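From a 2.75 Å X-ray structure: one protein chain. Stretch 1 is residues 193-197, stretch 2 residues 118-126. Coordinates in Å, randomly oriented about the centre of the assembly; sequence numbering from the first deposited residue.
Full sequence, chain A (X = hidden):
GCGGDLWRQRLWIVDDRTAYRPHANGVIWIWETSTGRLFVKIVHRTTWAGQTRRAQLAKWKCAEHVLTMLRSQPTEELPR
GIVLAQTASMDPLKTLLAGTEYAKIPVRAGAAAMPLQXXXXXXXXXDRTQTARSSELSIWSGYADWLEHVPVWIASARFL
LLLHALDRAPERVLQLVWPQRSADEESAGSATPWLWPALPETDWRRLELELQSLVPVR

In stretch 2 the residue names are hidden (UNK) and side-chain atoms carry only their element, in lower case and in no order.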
ATOM      1  N   PRO A 193      11.835   1.361  -8.549  1.00 88.96           N
ATOM      2  CA  PRO A 193      11.691   2.826  -8.539  1.00 88.53           C
ATOM      3  C   PRO A 193      11.414   3.370  -7.139  1.00 85.00           C
ATOM      4  O   PRO A 193      10.685   2.763  -6.345  1.00 80.47           O
ATOM      5  CB  PRO A 193      10.510   3.076  -9.492  1.00 87.10           C
ATOM      6  CG  PRO A 193       9.697   1.838  -9.428  1.00 85.12           C
ATOM      7  CD  PRO A 193      10.661   0.709  -9.178  1.00 87.41           C
ATOM      8  N   TRP A 194      12.017   4.526  -6.833  1.00 78.00           N
ATOM      9  CA  TRP A 194      11.740   5.163  -5.553  1.00 75.22           C
ATOM     10  C   TRP A 194      10.450   5.960  -5.655  1.00 70.55           C
ATOM     11  O   TRP A 194      10.211   6.684  -6.624  1.00 72.25           O
ATOM     12  CB  TRP A 194      12.876   6.097  -5.115  1.00 80.28           C
ATOM     13  CG  TRP A 194      14.207   5.435  -4.815  1.00 84.37           C
ATOM     14  CD1 TRP A 194      14.543   4.127  -5.021  1.00 83.69           C
ATOM     15  CD2 TRP A 194      15.386   6.068  -4.275  1.00 88.12           C
ATOM     16  NE1 TRP A 194      15.851   3.906  -4.644  1.00 84.69           N
ATOM     17  CE2 TRP A 194      16.389   5.080  -4.184  1.00 87.25           C
ATOM     18  CE3 TRP A 194      15.687   7.372  -3.863  1.00 91.04           C
ATOM     19  CZ2 TRP A 194      17.672   5.354  -3.700  1.00 87.97           C
ATOM     20  CZ3 TRP A 194      16.963   7.643  -3.382  1.00 92.80           C
ATOM     21  CH2 TRP A 194      17.937   6.638  -3.306  1.00 90.63           C
ATOM     22  N   LEU A 195       9.654   5.868  -4.609  1.00 75.08           N
ATOM     23  CA  LEU A 195       8.404   6.589  -4.511  1.00 70.98           C
ATOM     24  C   LEU A 195       8.623   8.067  -4.211  1.00 73.83           C
ATOM     25  O   LEU A 195       7.727   8.875  -4.468  1.00 73.03           O
ATOM     26  CB  LEU A 195       7.560   5.912  -3.434  1.00 64.66           C
ATOM     27  CG  LEU A 195       6.109   6.243  -3.177  1.00 60.47           C
ATOM     28  CD1 LEU A 195       5.263   5.476  -4.181  1.00 58.10           C
ATOM     29  CD2 LEU A 195       5.760   5.852  -1.758  1.00 58.17           C
ATOM     30  N   TRP A 196       9.761   8.418  -3.607  1.00 68.78           N
ATOM     31  CA  TRP A 196      10.166   9.758  -3.205  1.00 72.99           C
ATOM     32  C   TRP A 196      11.421  10.255  -3.909  1.00 80.69           C
ATOM     33  O   TRP A 196      12.256   9.455  -4.348  1.00 83.03           O
ATOM     34  CB  TRP A 196      10.420   9.759  -1.698  1.00 71.52           C
ATOM     35  CG  TRP A 196       9.311   9.120  -1.004  1.00 63.81           C
ATOM     36  CD1 TRP A 196       9.303   7.877  -0.439  1.00 58.69           C
ATOM     37  CD2 TRP A 196       8.006   9.661  -0.813  1.00 61.02           C
ATOM     38  NE1 TRP A 196       8.076   7.623   0.117  1.00 54.96           N
ATOM     39  CE2 TRP A 196       7.257   8.701  -0.102  1.00 55.65           C
ATOM     40  CE3 TRP A 196       7.402  10.871  -1.154  1.00 64.01           C
ATOM     41  CZ2 TRP A 196       5.929   8.912   0.264  1.00 54.11           C
ATOM     42  CZ3 TRP A 196       6.089  11.081  -0.785  1.00 61.22           C
ATOM     43  CH2 TRP A 196       5.366  10.111  -0.083  1.00 56.21           C
ATOM     44  N   PRO A 197      11.610  11.574  -3.986  1.00 63.20           N
ATOM     45  CA  PRO A 197      12.834  12.119  -4.578  1.00 68.18           C
ATOM     46  C   PRO A 197      14.047  11.880  -3.692  1.00 69.97           C
ATOM     47  O   PRO A 197      13.939  11.698  -2.478  1.00 67.99           O
ATOM     48  CB  PRO A 197      12.527  13.614  -4.692  1.00 70.93           C
ATOM     49  CG  PRO A 197      11.584  13.868  -3.578  1.00 67.95           C
ATOM     50  CD  PRO A 197      10.713  12.649  -3.528  1.00 63.02           C
ATOM     51  N   UNK A 118      -4.110   7.319   0.199  1.00 52.46           N
ATOM     52  CA  UNK A 118      -3.724   8.674  -0.174  1.00 55.29           C
ATOM     53  C   UNK A 118      -2.538   8.692  -1.134  1.00 57.99           C
ATOM     54  O   UNK A 118      -2.310   9.710  -1.799  1.00 61.53           O
ATOM     55  c   UNK A 118      -3.428   9.501   1.083  1.00 55.42           C
ATOM     56  N   UNK A 119      -1.809   7.579  -1.268  1.00 48.18           N
ATOM     57  CA  UNK A 119      -0.739   7.563  -2.261  1.00 51.96           C
ATOM     58  C   UNK A 119      -1.265   7.799  -3.678  1.00 55.53           C
ATOM     59  O   UNK A 119      -0.485   8.157  -4.574  1.00 59.97           O
ATOM     60  c   UNK A 119       1.816   7.335  -0.922  1.00 53.22           C
ATOM     61  c   UNK A 119       0.021   6.242  -2.203  1.00 50.13           C
ATOM     62  c   UNK A 119       1.595   4.793  -0.900  1.00 46.55           C
ATOM     63  c   UNK A 119       0.865   6.144  -0.958  1.00 48.69           C
ATOM     64  N   UNK A 120      -2.576   7.643  -3.885  1.00 53.51           N
ATOM     65  CA  UNK A 120      -3.186   7.945  -5.173  1.00 57.65           C
ATOM     66  C   UNK A 120      -2.878   9.360  -5.627  1.00 61.49           C
ATOM     67  O   UNK A 120      -3.026   9.666  -6.812  1.00 66.12           O
ATOM     68  c   UNK A 120      -3.805   6.735  -8.503  1.00 67.88           C
ATOM     69  s   UNK A 120      -4.796   6.062  -7.170  1.00 61.40           S
ATOM     70  c   UNK A 120      -5.407   7.561  -6.412  1.00 60.09           C
ATOM     71  c   UNK A 120      -4.706   7.765  -5.078  1.00 56.01           C
ATOM     72  N   UNK A 121      -2.420  10.210  -4.712  1.00 56.92           N
ATOM     73  CA  UNK A 121      -2.083  11.592  -4.994  1.00 59.81           C
ATOM     74  C   UNK A 121      -0.672  11.787  -5.552  1.00 63.13           C
ATOM     75  O   UNK A 121      -0.384  12.872  -6.068  1.00 65.41           O
ATOM     76  c   UNK A 121      -2.248  12.403  -3.707  1.00 57.14           C
ATOM     77  N   UNK A 122       0.196  10.773  -5.517  1.00 66.13           N
ATOM     78  CA  UNK A 122       1.535  10.969  -6.067  1.00 68.56           C
ATOM     79  C   UNK A 122       1.449  10.941  -7.593  1.00 71.64           C
ATOM     80  O   UNK A 122       0.829  10.032  -8.154  1.00 72.33           O
ATOM     81  c   UNK A 122       3.145  11.327  -3.500  1.00 64.83           C
ATOM     82  c   UNK A 122       2.481   9.885  -5.538  1.00 67.03           C
ATOM     83  c   UNK A 122       3.842   8.922  -3.546  1.00 63.16           C
ATOM     84  c   UNK A 122       2.777   9.922  -4.011  1.00 64.12           C
ATOM     85  N   UNK A 123       1.997  11.940  -8.292  1.00 69.20           N
ATOM     86  CA  UNK A 123       1.757  12.022  -9.742  1.00 72.25           C
ATOM     87  C   UNK A 123       2.347  10.865 -10.537  1.00 72.03           C
ATOM     88  O   UNK A 123       1.768  10.471 -11.558  1.00 73.46           O
ATOM     89  c   UNK A 123       2.712  13.123  -7.799  1.00 71.40           C
ATOM     90  c   UNK A 123       2.424  14.154  -8.852  1.00 76.05           C
ATOM     91  c   UNK A 123       2.377  13.378 -10.128  1.00 76.57           C
ATOM     92  N   UNK A 124       3.478  10.307 -10.102  1.00 78.73           N
ATOM     93  CA  UNK A 124       4.064   9.179 -10.819  1.00 78.26           C
ATOM     94  C   UNK A 124       3.112   7.986 -10.814  1.00 79.16           C
ATOM     95  O   UNK A 124       2.932   7.319 -11.836  1.00 79.71           O
ATOM     96  o   UNK A 124       8.364   8.770  -9.543  1.00 79.46           O
ATOM     97  c   UNK A 124       7.845   9.146 -10.639  1.00 81.70           C
ATOM     98  c   UNK A 124       5.404   8.822 -10.175  1.00 76.91           C
ATOM     99  o   UNK A 124       8.342  10.035 -11.376  1.00 85.89           O
ATOM    100  c   UNK A 124       6.558   8.465 -11.101  1.00 79.83           C
ATOM    101  N   UNK A 125       2.492   7.716  -9.658  1.00 53.71           N
ATOM    102  CA  UNK A 125       1.565   6.595  -9.508  1.00 52.69           C
ATOM    103  C   UNK A 125       0.268   6.863 -10.251  1.00 54.56           C
ATOM    104  O   UNK A 125      -0.272   5.990 -10.937  1.00 54.78           O
ATOM    105  c   UNK A 125       2.517   6.020  -7.216  1.00 48.64           C
ATOM    106  c   UNK A 125       0.236   5.211  -7.896  1.00 49.77           C
ATOM    107  c   UNK A 125       3.284   4.867  -7.731  1.00 48.10           C
ATOM    108  c   UNK A 125       1.259   6.337  -8.020  1.00 50.72           C
ATOM    109  N   UNK A 126      -0.298   8.045 -10.048  1.00 69.92           N
ATOM    110  CA  UNK A 126      -1.531   8.395 -10.738  1.00 70.45           C
ATOM    111  C   UNK A 126      -1.356   8.270 -12.253  1.00 70.29           C
ATOM    112  O   UNK A 126      -2.212   7.697 -12.945  1.00 70.33           O
ATOM    113  c   UNK A 126      -1.951  13.782 -10.901  1.00 75.39           C
ATOM    114  n   UNK A 126      -2.832  14.533 -10.249  1.00 76.95           N
ATOM    115  n   UNK A 126      -0.844  14.328 -11.382  1.00 77.36           N
ATOM    116  c   UNK A 126      -3.243  10.277 -10.864  1.00 69.03           C
ATOM    117  n   UNK A 126      -2.171  12.485 -11.081  1.00 72.50           N
ATOM    118  c   UNK A 126      -1.957   9.792 -10.300  1.00 69.71           C
ATOM    119  c   UNK A 126      -3.350  11.770 -10.592  1.00 70.61           C
TER

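Position 118 carries one side-chain carbon and nothing more. It lies far from stretch 1. It is Ala 118.

Position 119 has four side-chain carbons, forked at the second. One tip carbon lies 4.3 Å from CD2 of Leu 195. A fork at the second carbon, with no other element, gives Leu 119; the tip is its CD2.

Position 120 has an unbranched chain of two carbons, a sulfur and a final carbon. Sulfur in that place means Met 120. It does not reach stretch 1.

Position 121 again has a single side-chain carbon, out of reach of stretch 1. It is Ala 121, the last residue of the 3-10 segment.

Position 122 has four carbons, forked at the second. One tip carbon lies 3.5 Å from CG of Leu 195 and 4.0 Å from CH2 of Trp 196, over one face of the indole. This is Leu 122, and the tip is CD1. Its backbone N donates to O of Leu 119 at 2.9 Å. It also holds the N-cap position, right before the helix.

Position 123 has three carbons that close a ring onto the backbone N. Only proline does this, so it is Pro 123. It opens the helix and makes no contact with stretch 1.

Position 124 has three carbons, the third carrying two oxygens. One of the oxygens lies 4.0 Å from O of Trp 194, with no hydrogen bond between them. A carboxylate on a two-carbon stem makes this Glu 124; the oxygen is OE1.

Position 125 has four carbons, forked at the first, with one arm two carbons long. The end of that arm lies 4.1 Å from CD1 of Leu 195. The residue is Ile 125 and the end atom is CD1.

Position 126 has three carbons, a nitrogen, then a carbon carrying two more nitrogens. The side chain is out of reach of stretch 1. This guanidinium marks Arg 126. Its backbone N donates to O of Leu 122 at 3.0 Å, an early turn of the helix.

The contact is apolar packing, with no hydrogen bond between the stretches. Leu 195 is its centre: it touches Leu 119, Leu 122 and Ile 125. Trp 196 adds an indole face to Leu 122, while its NE1 is hydrogen-bonded elsewhere in the structure. Glu 124 remains exposed. The two stretches together bury 246 Å².

Stretch 2 118-126: ALMALPEIR
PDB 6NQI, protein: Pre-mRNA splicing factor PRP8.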